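PDB 1W8S: fructose-bisphosphate aldolase class I from Thermoproteus tenax, which belongs to the DeoC/LacD family of aldolases and folds as a TIM barrel, here with 1,6-di-O-phosphono-beta-D-fructofuranose bound. Local coordinates for residues G16-L21 / P198-G203; G63-Y68 / L75-N80; C96-A101 / F137-V142; E211-Q216 / R245-L250. The protein carries 2 engineered substitutions. All blocks are in the same frame, centred on the assembly; numbering follows the deposited sequence.

Interaction 1: G16-L21 / P198-G203; sequences GKSIIL and PVLMSG. With FBP (1,6-di-O-phosphono-beta-D-fructofuranose), chain O.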
loop_
_atom_site.group_PDB
_atom_site.type_symbol
_atom_site.label_atom_id
_atom_site.label_comp_id
_atom_site.label_asym_id
_atom_site.label_seq_id
_atom_site.Cartn_x
_atom_site.Cartn_y
_atom_site.Cartn_z
ATOM N N GLY E 16 31.936 -28.143 9.234
ATOM C CA GLY E 16 32.602 -27.409 8.176
ATOM C C GLY E 16 31.792 -27.294 6.894
ATOM O O GLY E 16 32.150 -26.495 6.028
ATOM N N LYS E 17 30.758 -28.148 6.782
ATOM C CA LYS E 17 29.810 -28.195 5.678
ATOM C C LYS E 17 28.444 -28.403 6.331
ATOM O O LYS E 17 28.377 -28.811 7.498
ATOM C CB LYS E 17 30.106 -29.372 4.726
ATOM C CG LYS E 17 31.424 -29.314 3.939
ATOM C CD LYS E 17 31.589 -28.014 3.163
ATOM C CE LYS E 17 33.006 -27.835 2.604
ATOM N NZ LYS E 17 32.965 -26.696 1.636
ATOM N N SER E 18 27.371 -28.177 5.582
ATOM C CA SER E 18 26.039 -28.174 6.156
ATOM C C SER E 18 25.034 -28.947 5.294
ATOM O O SER E 18 25.087 -28.900 4.068
ATOM C CB SER E 18 25.589 -26.715 6.352
ATOM O OG SER E 18 24.256 -26.604 6.876
ATOM N N ILE E 19 24.158 -29.704 5.948
ATOM C CA ILE E 19 22.980 -30.253 5.306
ATOM C C ILE E 19 21.787 -29.791 6.118
ATOM O O ILE E 19 21.717 -30.045 7.308
ATOM C CB ILE E 19 22.978 -31.790 5.254
ATOM C CG1 ILE E 19 24.220 -32.323 4.546
ATOM C CG2 ILE E 19 21.711 -32.261 4.549
ATOM C CD1 ILE E 19 24.296 -33.823 4.483
ATOM N N ILE E 20 20.856 -29.135 5.443
ATOM C CA ILE E 20 19.638 -28.631 6.063
ATOM C C ILE E 20 18.491 -29.363 5.426
ATOM O O ILE E 20 18.435 -29.444 4.220
ATOM C CB ILE E 20 19.486 -27.125 5.790
ATOM C CG1 ILE E 20 20.655 -26.337 6.370
ATOM C CG2 ILE E 20 18.197 -26.626 6.385
ATOM C CD1 ILE E 20 20.809 -26.519 7.800
ATOM N N LEU E 21 17.606 -29.918 6.238
ATOM C CA LEU E 21 16.438 -30.622 5.729
ATOM C C LEU E 21 15.268 -29.639 5.565
ATOM O O LEU E 21 14.705 -29.134 6.538
ATOM C CB LEU E 21 16.050 -31.779 6.641
ATOM C CG LEU E 21 15.047 -32.776 6.062
ATOM C CD1 LEU E 21 15.577 -33.415 4.780
ATOM C CD2 LEU E 21 14.710 -33.841 7.080
ATOM N N PRO E 198 28.166 -17.778 2.878
ATOM C CA PRO E 198 28.105 -19.184 2.445
ATOM C C PRO E 198 26.881 -19.526 1.616
ATOM O O PRO E 198 25.794 -18.966 1.827
ATOM C CB PRO E 198 28.115 -19.973 3.751
ATOM C CG PRO E 198 27.558 -18.987 4.788
ATOM C CD PRO E 198 28.064 -17.648 4.344
ATOM N N VAL E 199 27.074 -20.485 0.708
ATOM C CA VAL E 199 26.083 -20.889 -0.275
ATOM C C VAL E 199 25.641 -22.314 -0.006
ATOM O O VAL E 199 26.468 -23.209 0.156
ATOM C CB VAL E 199 26.669 -20.837 -1.719
ATOM C CG1 VAL E 199 25.732 -21.514 -2.737
ATOM C CG2 VAL E 199 26.906 -19.415 -2.154
ATOM N N LEU E 200 24.328 -22.484 0.025
ATOM C CA LEU E 200 23.633 -23.749 0.121
ATOM C C LEU E 200 22.908 -24.017 -1.175
ATOM O O LEU E 200 22.203 -23.156 -1.702
ATOM C CB LEU E 200 22.609 -23.691 1.247
ATOM C CG LEU E 200 23.138 -23.592 2.678
ATOM C CD1 LEU E 200 21.980 -23.359 3.645
ATOM C CD2 LEU E 200 23.933 -24.852 3.064
ATOM N N MET E 201 23.080 -25.208 -1.703
ATOM C CA MET E 201 22.405 -25.616 -2.926
ATOM C C MET E 201 21.012 -26.085 -2.554
ATOM O O MET E 201 20.848 -26.905 -1.661
ATOM C CB MET E 201 23.173 -26.776 -3.582
ATOM C CG MET E 201 22.436 -27.500 -4.731
ATOM S SD MET E 201 22.216 -29.284 -4.416
ATOM C CE MET E 201 21.544 -29.804 -5.973
ATOM N N SER E 202 20.008 -25.557 -3.247
ATOM C CA SER E 202 18.643 -26.047 -3.144
ATOM C C SER E 202 18.547 -27.383 -3.864
ATOM O O SER E 202 18.938 -27.487 -5.018
ATOM C CB SER E 202 17.715 -25.034 -3.829
ATOM O OG SER E 202 16.387 -25.258 -3.418
ATOM N N GLY E 203 18.027 -28.410 -3.201
ATOM C CA GLY E 203 18.017 -29.754 -3.761
ATOM C C GLY E 203 17.346 -29.931 -5.112
ATOM O O GLY E 203 17.914 -30.602 -5.994
HETATM P P1 FBP O . 13.989 -29.222 -2.384
HETATM O O1P FBP O . 12.849 -30.158 -2.287
HETATM O O2P FBP O . 15.393 -29.857 -2.152
HETATM O O3P FBP O . 14.060 -28.477 -3.721
HETATM O O1 FBP O . 13.783 -28.149 -1.222
HETATM C C1 FBP O . 14.634 -27.029 -1.105
HETATM C C2 FBP O . 13.843 -25.760 -1.453
HETATM O O2 FBP O . 14.716 -24.609 -1.415
HETATM C C3 FBP O . 12.635 -25.506 -0.540
HETATM O O3 FBP O . 12.949 -24.943 0.724
HETATM C C4 FBP O . 11.801 -24.580 -1.424
HETATM O O4 FBP O . 10.417 -24.541 -1.120
HETATM C C5 FBP O . 12.011 -25.207 -2.795
HETATM O O5 FBP O . 13.311 -25.821 -2.778
HETATM C C6 FBP O . 11.905 -24.150 -3.888
HETATM O O6 FBP O . 12.205 -24.749 -5.136
HETATM P P2 FBP O . 11.160 -24.678 -6.370
HETATM O O4P FBP O . 11.269 -25.996 -7.099
HETATM O O5P FBP O . 9.760 -24.359 -5.841
HETATM O O6P FBP O . 11.625 -23.640 -7.408
#

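Interaction 2: G63-Y68 / L75-N80; sequences GIAEKY and LILKLN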
loop_
_atom_site.group_PDB
_atom_site.type_symbol
_atom_site.label_atom_id
_atom_site.label_comp_id
_atom_site.label_asym_id
_atom_site.label_seq_id
_atom_site.Cartn_x
_atom_site.Cartn_y
_atom_site.Cartn_z
ATOM N N GLY E 63 3.708 -22.454 11.307
ATOM C CA GLY E 63 2.653 -23.309 11.853
ATOM C C GLY E 63 3.199 -24.679 12.249
ATOM O O GLY E 63 2.819 -25.246 13.262
ATOM N N ILE E 64 4.069 -25.221 11.400
ATOM C CA ILE E 64 4.761 -26.454 11.691
ATOM C C ILE E 64 5.724 -26.275 12.855
ATOM O O ILE E 64 5.818 -27.136 13.708
ATOM C CB ILE E 64 5.542 -26.971 10.439
ATOM C CG1 ILE E 64 4.621 -27.177 9.235
ATOM C CG2 ILE E 64 6.342 -28.234 10.769
ATOM C CD1 ILE E 64 3.590 -28.182 9.394
ATOM N N ALA E 65 6.475 -25.188 12.877
ATOM C CA ALA E 65 7.324 -24.916 14.050
ATOM C C ALA E 65 6.487 -24.849 15.345
ATOM O O ALA E 65 6.863 -25.425 16.360
ATOM C CB ALA E 65 8.108 -23.659 13.866
ATOM N N GLU E 66 5.359 -24.135 15.331
ATOM C CA GLU E 66 4.580 -23.940 16.566
ATOM C C GLU E 66 4.051 -25.258 17.060
ATOM O O GLU E 66 4.085 -25.534 18.243
ATOM C CB GLU E 66 3.391 -22.987 16.337
ATOM C CG GLU E 66 2.557 -22.675 17.570
ATOM C CD GLU E 66 1.421 -21.726 17.245
ATOM O OE1 GLU E 66 0.440 -22.152 16.638
ATOM O OE2 GLU E 66 1.521 -20.542 17.589
ATOM N N LYS E 67 3.508 -26.052 16.138
ATOM C CA LYS E 67 2.777 -27.276 16.512
ATOM C C LYS E 67 3.684 -28.483 16.764
ATOM O O LYS E 67 3.312 -29.404 17.502
ATOM C CB LYS E 67 1.743 -27.601 15.410
ATOM C CG LYS E 67 0.321 -27.217 15.734
ATOM C CD LYS E 67 0.169 -25.765 15.875
ATOM C CE LYS E 67 -1.302 -25.319 16.025
ATOM N NZ LYS E 67 -1.340 -23.855 15.605
ATOM N N TYR E 68 4.858 -28.492 16.137
ATOM C CA TYR E 68 5.728 -29.678 16.123
ATOM C C TYR E 68 7.170 -29.516 16.604
ATOM O O TYR E 68 7.782 -30.502 17.026
ATOM C CB TYR E 68 5.788 -30.261 14.703
ATOM C CG TYR E 68 4.470 -30.832 14.232
ATOM C CD1 TYR E 68 4.118 -32.153 14.511
ATOM C CD2 TYR E 68 3.574 -30.055 13.530
ATOM C CE1 TYR E 68 2.912 -32.667 14.084
ATOM C CE2 TYR E 68 2.376 -30.567 13.109
ATOM C CZ TYR E 68 2.050 -31.867 13.386
ATOM O OH TYR E 68 0.854 -32.369 12.954
ATOM N N LEU E 75 16.595 -24.964 14.115
ATOM C CA LEU E 75 15.468 -24.590 13.273
ATOM C C LEU E 75 15.766 -23.287 12.527
ATOM O O LEU E 75 16.204 -22.331 13.132
ATOM C CB LEU E 75 14.240 -24.402 14.148
ATOM C CG LEU E 75 13.045 -23.674 13.547
ATOM C CD1 LEU E 75 12.438 -24.478 12.429
ATOM C CD2 LEU E 75 12.025 -23.389 14.637
ATOM N N ILE E 76 15.508 -23.297 11.216
ATOM C CA ILE E 76 15.449 -22.123 10.380
ATOM C C ILE E 76 13.968 -21.910 10.114
ATOM O O ILE E 76 13.303 -22.773 9.531
ATOM C CB ILE E 76 16.208 -22.335 9.089
ATOM C CG1 ILE E 76 17.658 -22.711 9.394
ATOM C CG2 ILE E 76 16.144 -21.079 8.212
ATOM C CD1 ILE E 76 18.528 -22.932 8.154
ATOM N N LEU E 77 13.438 -20.799 10.614
ATOM C CA LEU E 77 12.034 -20.423 10.410
ATOM C C LEU E 77 11.908 -19.653 9.097
ATOM O O LEU E 77 12.452 -18.549 8.922
ATOM C CB LEU E 77 11.534 -19.624 11.587
ATOM C CG LEU E 77 10.059 -19.464 11.895
ATOM C CD1 LEU E 77 9.245 -19.174 10.685
ATOM C CD2 LEU E 77 9.567 -20.723 12.545
ATOM N N LYS E 78 11.263 -20.304 8.131
ATOM C CA LYS E 78 10.961 -19.748 6.827
ATOM C C LYS E 78 9.807 -18.766 6.982
ATOM O O LYS E 78 8.688 -19.177 7.303
ATOM C CB LYS E 78 10.520 -20.889 5.904
ATOM C CG LYS E 78 10.121 -20.476 4.495
ATOM C CD LYS E 78 11.154 -19.627 3.887
ATOM C CE LYS E 78 10.917 -19.394 2.385
ATOM N NZ LYS E 78 9.528 -19.382 1.991
ATOM N N LEU E 79 10.093 -17.478 6.831
ATOM C CA LEU E 79 9.150 -16.423 7.236
ATOM C C LEU E 79 8.056 -16.148 6.220
ATOM O O LEU E 79 6.957 -15.776 6.609
ATOM C CB LEU E 79 9.853 -15.088 7.547
ATOM C CG LEU E 79 10.880 -15.140 8.669
ATOM C CD1 LEU E 79 11.752 -13.907 8.566
ATOM C CD2 LEU E 79 10.198 -15.186 9.999
ATOM N N ASN E 80 8.355 -16.283 4.932
ATOM C CA ASN E 80 7.372 -15.977 3.913
ATOM C C ASN E 80 6.863 -17.265 3.305
ATOM O O ASN E 80 7.199 -18.337 3.771
ATOM C CB ASN E 80 7.815 -14.923 2.869
ATOM C CG ASN E 80 9.131 -15.230 2.152
ATOM O OD1 ASN E 80 9.876 -16.136 2.523
ATOM N ND2 ASN E 80 9.444 -14.405 1.151
#

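Interaction 3: C96-A101 / F137-V142; sequences CSVEEA and FDLPLV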
loop_
_atom_site.group_PDB
_atom_site.type_symbol
_atom_site.label_atom_id
_atom_site.label_comp_id
_atom_site.label_asym_id
_atom_site.label_seq_id
_atom_site.Cartn_x
_atom_site.Cartn_y
_atom_site.Cartn_z
ATOM N N CYS E 96 5.060 -14.301 9.257
ATOM C CA CYS E 96 5.675 -14.393 10.588
ATOM C C CYS E 96 6.713 -13.311 10.712
ATOM O O CYS E 96 7.374 -12.985 9.714
ATOM C CB CYS E 96 6.360 -15.750 10.743
ATOM S SG CYS E 96 6.884 -16.200 12.417
ATOM N N SER E 97 6.892 -12.790 11.930
ATOM C CA SER E 97 7.948 -11.822 12.247
ATOM C C SER E 97 9.156 -12.532 12.788
ATOM O O SER E 97 9.068 -13.694 13.256
ATOM C CB SER E 97 7.493 -10.831 13.303
ATOM O OG SER E 97 7.131 -11.444 14.513
ATOM N N VAL E 98 10.291 -11.852 12.753
ATOM C CA VAL E 98 11.494 -12.370 13.370
ATOM C C VAL E 98 11.287 -12.535 14.857
ATOM O O VAL E 98 11.756 -13.500 15.436
ATOM C CB VAL E 98 12.677 -11.425 13.104
ATOM C CG1 VAL E 98 13.875 -11.785 13.953
ATOM C CG2 VAL E 98 13.004 -11.440 11.609
ATOM N N GLU E 99 10.599 -11.594 15.501
ATOM C CA GLU E 99 10.396 -11.708 16.957
ATOM C C GLU E 99 9.628 -13.014 17.288
ATOM O O GLU E 99 9.948 -13.725 18.250
ATOM C CB GLU E 99 9.663 -10.470 17.500
ATOM C CG GLU E 99 9.286 -10.589 18.970
ATOM C CD GLU E 99 8.650 -9.337 19.584
ATOM O OE1 GLU E 99 8.782 -8.245 19.026
ATOM O OE2 GLU E 99 8.088 -9.483 20.670
ATOM N N GLU E 100 8.610 -13.334 16.486
ATOM C CA GLU E 100 7.830 -14.536 16.728
ATOM C C GLU E 100 8.681 -15.780 16.458
ATOM O O GLU E 100 8.548 -16.783 17.152
ATOM C CB GLU E 100 6.586 -14.573 15.861
ATOM C CG GLU E 100 5.535 -13.567 16.260
ATOM C CD GLU E 100 4.488 -13.386 15.201
ATOM O OE1 GLU E 100 4.806 -12.776 14.169
ATOM O OE2 GLU E 100 3.367 -13.889 15.389
ATOM N N ALA E 101 9.554 -15.709 15.461
ATOM C CA ALA E 101 10.497 -16.805 15.165
ATOM C C ALA E 101 11.397 -17.137 16.361
ATOM O O ALA E 101 11.641 -18.310 16.679
ATOM C CB ALA E 101 11.322 -16.469 13.956
ATOM N N PHE E 137 17.638 -9.035 16.812
ATOM C CA PHE E 137 17.426 -10.269 17.588
ATOM C C PHE E 137 18.617 -11.239 17.481
ATOM O O PHE E 137 18.583 -12.306 18.079
ATOM C CB PHE E 137 16.124 -10.933 17.137
ATOM C CG PHE E 137 14.878 -10.222 17.647
ATOM C CD1 PHE E 137 14.422 -10.474 18.922
ATOM C CD2 PHE E 137 14.192 -9.272 16.867
ATOM C CE1 PHE E 137 13.297 -9.830 19.402
ATOM C CE2 PHE E 137 13.067 -8.616 17.349
ATOM C CZ PHE E 137 12.620 -8.890 18.627
ATOM N N ASP E 138 19.665 -10.835 16.757
ATOM C CA ASP E 138 20.892 -11.647 16.542
ATOM C C ASP E 138 20.540 -13.054 16.028
ATOM O O ASP E 138 21.040 -14.050 16.547
ATOM C CB ASP E 138 21.695 -11.714 17.859
ATOM C CG ASP E 138 23.195 -11.917 17.638
ATOM O OD1 ASP E 138 23.819 -11.206 16.809
ATOM O OD2 ASP E 138 23.821 -12.783 18.262
ATOM N N LEU E 139 19.652 -13.120 15.037
ATOM C CA LEU E 139 19.303 -14.353 14.326
ATOM C C LEU E 139 19.842 -14.225 12.905
ATOM O O LEU E 139 19.464 -13.279 12.221
ATOM C CB LEU E 139 17.781 -14.494 14.270
ATOM C CG LEU E 139 17.164 -15.768 14.822
ATOM C CD1 LEU E 139 17.737 -16.118 16.166
ATOM C CD2 LEU E 139 15.665 -15.667 14.871
ATOM N N PRO E 140 20.715 -15.135 12.442
ATOM C CA PRO E 140 21.174 -15.100 11.050
ATOM C C PRO E 140 20.038 -15.147 10.042
ATOM O O PRO E 140 19.084 -15.838 10.269
ATOM C CB PRO E 140 22.027 -16.358 10.930
ATOM C CG PRO E 140 22.465 -16.638 12.327
ATOM C CD PRO E 140 21.327 -16.246 13.191
ATOM N N LEU E 141 20.169 -14.381 8.955
ATOM C CA LEU E 141 19.231 -14.351 7.856
ATOM C C LEU E 141 19.741 -15.167 6.696
ATOM O O LEU E 141 20.835 -14.899 6.187
ATOM C CB LEU E 141 19.043 -12.903 7.415
ATOM C CG LEU E 141 18.214 -12.642 6.173
ATOM C CD1 LEU E 141 16.794 -13.085 6.401
ATOM C CD2 LEU E 141 18.342 -11.149 5.804
ATOM N N VAL E 142 18.946 -16.154 6.291
ATOM C CA VAL E 142 19.209 -16.953 5.093
ATOM C C VAL E 142 18.285 -16.434 4.010
ATOM O O VAL E 142 17.049 -16.497 4.168
ATOM C CB VAL E 142 18.948 -18.467 5.314
ATOM C CG1 VAL E 142 19.408 -19.283 4.045
ATOM C CG2 VAL E 142 19.594 -18.948 6.575
#

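Interaction 4: E211-Q216 / R245-L250; sequences EDFLKQ and RALAEL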
loop_
_atom_site.group_PDB
_atom_site.type_symbol
_atom_site.label_atom_id
_atom_site.label_comp_id
_atom_site.label_asym_id
_atom_site.label_seq_id
_atom_site.Cartn_x
_atom_site.Cartn_y
_atom_site.Cartn_z
ATOM N N GLU E 211 22.065 -41.700 -7.695
ATOM C CA GLU E 211 23.398 -41.351 -8.159
ATOM C C GLU E 211 23.430 -39.988 -8.852
ATOM O O GLU E 211 24.410 -39.282 -8.734
ATOM C CB GLU E 211 23.970 -42.445 -9.082
ATOM C CG GLU E 211 25.483 -42.380 -9.248
ATOM C CD GLU E 211 26.222 -42.604 -7.934
ATOM O OE1 GLU E 211 25.946 -43.630 -7.251
ATOM O OE2 GLU E 211 27.076 -41.758 -7.587
ATOM N N ASP E 212 22.362 -39.620 -9.558
ATOM C CA ASP E 212 22.298 -38.341 -10.247
ATOM C C ASP E 212 22.387 -37.249 -9.182
ATOM O O ASP E 212 23.103 -36.284 -9.359
ATOM C CB ASP E 212 20.985 -38.134 -11.009
ATOM C CG ASP E 212 20.849 -38.990 -12.246
ATOM O OD1 ASP E 212 21.867 -39.440 -12.834
ATOM O OD2 ASP E 212 19.723 -39.278 -12.707
ATOM N N PHE E 213 21.635 -37.400 -8.089
ATOM C CA PHE E 213 21.683 -36.412 -7.008
ATOM C C PHE E 213 23.035 -36.312 -6.301
ATOM O O PHE E 213 23.511 -35.219 -6.012
ATOM C CB PHE E 213 20.600 -36.647 -5.960
ATOM C CG PHE E 213 20.435 -35.479 -5.054
ATOM C CD1 PHE E 213 20.042 -34.251 -5.568
ATOM C CD2 PHE E 213 20.728 -35.572 -3.696
ATOM C CE1 PHE E 213 19.918 -33.125 -4.730
ATOM C CE2 PHE E 213 20.594 -34.432 -2.856
ATOM C CZ PHE E 213 20.214 -33.240 -3.373
ATOM N N LEU E 214 23.646 -37.449 -6.002
ATOM C CA LEU E 214 24.946 -37.451 -5.338
ATOM C C LEU E 214 26.000 -36.756 -6.209
ATOM O O LEU E 214 26.886 -36.093 -5.697
ATOM C CB LEU E 214 25.388 -38.894 -5.011
ATOM C CG LEU E 214 24.681 -39.572 -3.836
ATOM C CD1 LEU E 214 25.011 -41.064 -3.782
ATOM C CD2 LEU E 214 25.036 -38.896 -2.509
ATOM N N LYS E 215 25.888 -36.926 -7.526
ATOM C CA LYS E 215 26.809 -36.317 -8.485
ATOM C C LYS E 215 26.635 -34.800 -8.544
ATOM O O LYS E 215 27.607 -34.070 -8.707
ATOM C CB LYS E 215 26.614 -36.932 -9.887
ATOM C CG LYS E 215 27.225 -38.324 -10.049
ATOM C CD LYS E 215 27.638 -38.633 -11.498
ATOM C CE LYS E 215 29.117 -38.240 -11.749
ATOM N NZ LYS E 215 29.430 -36.860 -11.183
ATOM N N GLN E 216 25.400 -34.318 -8.423
ATOM C CA GLN E 216 25.159 -32.890 -8.321
ATOM C C GLN E 216 25.752 -32.336 -7.022
ATOM O O GLN E 216 26.405 -31.303 -7.037
ATOM C CB GLN E 216 23.661 -32.561 -8.359
ATOM C CG GLN E 216 23.012 -32.818 -9.705
ATOM C CD GLN E 216 21.488 -32.687 -9.679
ATOM O OE1 GLN E 216 20.864 -32.731 -8.617
ATOM N NE2 GLN E 216 20.893 -32.531 -10.853
ATOM N N ARG E 245 21.788 -40.592 5.117
ATOM C CA ARG E 245 23.088 -40.941 5.702
ATOM C C ARG E 245 24.197 -40.977 4.638
ATOM O O ARG E 245 25.317 -40.576 4.909
ATOM C CB ARG E 245 23.005 -42.278 6.435
ATOM C CG ARG E 245 22.037 -42.265 7.632
ATOM C CD ARG E 245 22.502 -43.050 8.838
ATOM N NE ARG E 245 21.508 -44.000 9.347
ATOM C CZ ARG E 245 21.016 -44.048 10.601
ATOM N NH1 ARG E 245 21.372 -43.175 11.534
ATOM N NH2 ARG E 245 20.140 -44.992 10.922
ATOM N N ALA E 246 23.882 -41.439 3.430
ATOM C CA ALA E 246 24.849 -41.381 2.327
ATOM C C ALA E 246 25.241 -39.933 2.004
ATOM O O ALA E 246 26.391 -39.644 1.741
ATOM C CB ALA E 246 24.300 -42.075 1.088
ATOM N N LEU E 247 24.275 -39.021 2.045
ATOM C CA LEU E 247 24.537 -37.602 1.815
ATOM C C LEU E 247 25.388 -37.007 2.914
ATOM O O LEU E 247 26.254 -36.201 2.637
ATOM C CB LEU E 247 23.220 -36.819 1.737
ATOM C CG LEU E 247 22.447 -36.986 0.436
ATOM C CD1 LEU E 247 21.002 -36.489 0.583
ATOM C CD2 LEU E 247 23.140 -36.246 -0.677
ATOM N N ALA E 248 25.147 -37.421 4.157
ATOM C CA ALA E 248 25.943 -36.973 5.287
ATOM C C ALA E 248 27.431 -37.361 5.096
ATOM O O ALA E 248 28.316 -36.520 5.294
ATOM C CB ALA E 248 25.391 -37.567 6.605
ATOM N N GLU E 249 27.702 -38.603 4.676
ATOM C CA GLU E 249 29.087 -39.014 4.469
ATOM C C GLU E 249 29.746 -38.259 3.309
ATOM O O GLU E 249 30.929 -37.933 3.383
ATOM C CB GLU E 249 29.242 -40.491 4.213
ATOM C CG GLU E 249 30.719 -40.783 3.885
ATOM C CD GLU E 249 31.183 -42.157 4.214
ATOM O OE1 GLU E 249 30.322 -43.073 4.237
ATOM O OE2 GLU E 249 32.429 -42.298 4.427
ATOM N N LEU E 250 29.000 -38.004 2.237
ATOM C CA LEU E 250 29.550 -37.241 1.124
ATOM C C LEU E 250 29.865 -35.811 1.542
ATOM O O LEU E 250 30.922 -35.291 1.207
ATOM C CB LEU E 250 28.592 -37.228 -0.068
ATOM C CG LEU E 250 29.080 -36.407 -1.261
ATOM C CD1 LEU E 250 30.282 -37.046 -1.937
ATOM C CD2 LEU E 250 27.948 -36.245 -2.261
#

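Interaction 1: G16-L21 / P198-G203
The interior of the TIM barrel is packed here by Leu-200 against Ser-18 and Ile-20, where strands 18-22 and 199-202 meet through their inward side chains. The two strands are not hydrogen-bonded to each other: strand 227-230 lies between them and pairs in parallel with both. Leu-200 extends both methyls towards strand 18-22, two places away in the barrel. CD2 reaches Ser-18 CB at 4.1 Å, and CD1 lies 4.2 Å from Ile-20 CG1, so one leucine spans two successive inward positions. Ser-18 meets it through CB, while its OG, anti to the backbone N (chi1 178°), is hydrogen-bonded to the carbonyl O of Phe-12. The contact is small and fully buried. Further along strand 199-202 the chain enters the ligand pocket. Ser-202 OG makes a 2.7 Å hydrogen bond to O2 of FBP, a ligand also held by Lys-177, Lys-179, Asp-24, His-25, His-29 and the backbone N of Gly-204. Gly-203, lacking a side chain, lets the phosphate settle directly on its backbone, with FBP O2P 3.1 Å from Gly-203 CA.

Interaction 2: G63-Y68 / L75-N80
Lys-67 NZ, on the outer side of helix 62-68, is gripped by three oxygens: Glu-66 OE1 in a 2.7 Å salt bridge, met nearly head-on to the carboxylate C-O bond, and Asp-174 OD1 and Ala-173 O of the second subunit. Glu-66 OE1 in turn has a further salt bridge to Lys-131 of that subunit, so charges of both signs are shared across the interface. The opposite flank of the helix faces its own barrel and is apolar. There Ala-65 CB points at strand 75-81 and lies against two leucine methyls, Leu-77 CD2 at 3.5 Å and Leu-75 CD2 at 4.0 Å. The small side chain is consistent with the close approach, Ala-65 CA and Leu-77 CA being 7.5 Å apart. Leu-77 leaves its strand obliquely, and a chi1 of -160°, with CG anti to the backbone N, brings its methyl to the alanine. Farther along the strand Lys-78 NZ reaches forward to Asn-80 O in a 3.1 Å hydrogen bond, the donor standing 72° out of the carbonyl plane; its pairing with Asn-80 OD1 is weak. Strand 57-60, helix 62-68 and strand 75-81, the two strands parallel and adjacent, form a beta-alpha-beta crossover, the repeating unit of the TIM barrel.

Interaction 3: C96-A101 / F137-V142
Glu-99 lies over the aromatic ring of Phe-137 with its backbone carbon: the CA is 4.2 Å from the ring centroid and 18° off the normal, a CH-pi contact over one face. From there the extended side chain runs outward past the CZ end of the ring, CB being 3.5 Å from Phe-137 CZ, and the carboxylate plane is turned 37° from that of the ring. Beyond the ring Glu-99 OE1 forms a salt bridge with Arg-132 of the second subunit. This start of helix 98-103 is fixed by a capping box. Ser-97 OG accepts from Glu-100 N at 3.1 Å, while Glu-100 OE1 takes two bonds, from Ser-97 N and, on its anti lone pair, from Ser-97 OG at 2.7 Å; OE2 of the same glutamate pairs with Arg-62. On the other side, Asp-138 turns the chain out of helix 120-137 in a Schellman motif and sends it towards strand 141-145 of the TIM barrel; Phe-137 and Leu-139, on either side of this turn, lie against the capped helix. Val-98, with CG1 anti to the backbone N (chi1 169°), slips past Phe-137 in the opposite direction. That methyl touches Phe-137 CD2 obliquely at 3.9 Å and Leu-139 CD2 more loosely at 4.4 Å.

Interaction 4: E211-Q216 / R245-L250
Two of the helices that wrap the outside of the TIM barrel, 210-222 and 240-253, are joined by a small apolar cluster in which Leu-247 and Leu-250 face Phe-213 and Leu-214. The helices run in nearly the same direction, their short segments inclined at 25° with the axes 11.1 Å apart at closest approach. Leu-247 and Leu-214 each meet two partners. Leu-247 CD2 lies between two neighbours of the other helix, 3.7 Å from Leu-214 CD2 and 3.8 Å from Phe-213 CE2. The phenylalanine side chain crosses that of Leu-247 at about a right angle, and the methyl reaches the ring obliquely. With CG anti to the backbone N (chi1 -166°), the ring comes nearer to Leu-247 than the CB direction alone suggests; the nearest atoms of this side chain and of FBP are about 6 Å apart. Phe-243 packs on both Phe-213 and Leu-214, while Val-217 lies against Leu-247 and Leu-250, so the cluster extends along both helices. Asn-233 and Val-234, of the short helix 232-235, touch Phe-213 and Leu-247 respectively. The side chains that meet are all apolar, and no hydrogen bond joins the two segments. One turn after Leu-247, Leu-250 reaches across to the helix backbone as well as to a side chain: its CD2 is 3.9 Å from Leu-214 CD2 and 3.6 Å from Leu-214 O.

How the interactions relate
From the N terminus, the chain lays down strand 18-22, whose partner in interaction 1 arrives at 198-203, so this contact closes a long loop holding most of the barrel. Interactions 2 and 3 fall within that loop, in series: a short helix-to-strand step, then a wider one from helix 98-103 to the turn leading into strand 141-145. They adjoin through Leu-77 on Ala-101, and both face the second subunit. Ile-20 packs on Ile-76, connecting interactions 1 and 2 across the barrel interior. Interaction 4 opens after interaction 1 closes and meets it where Ile-19 and Met-201 contact the outer helices; it lies on the opposite side of the chain's centre from interaction 3, their centres about 31 Å apart.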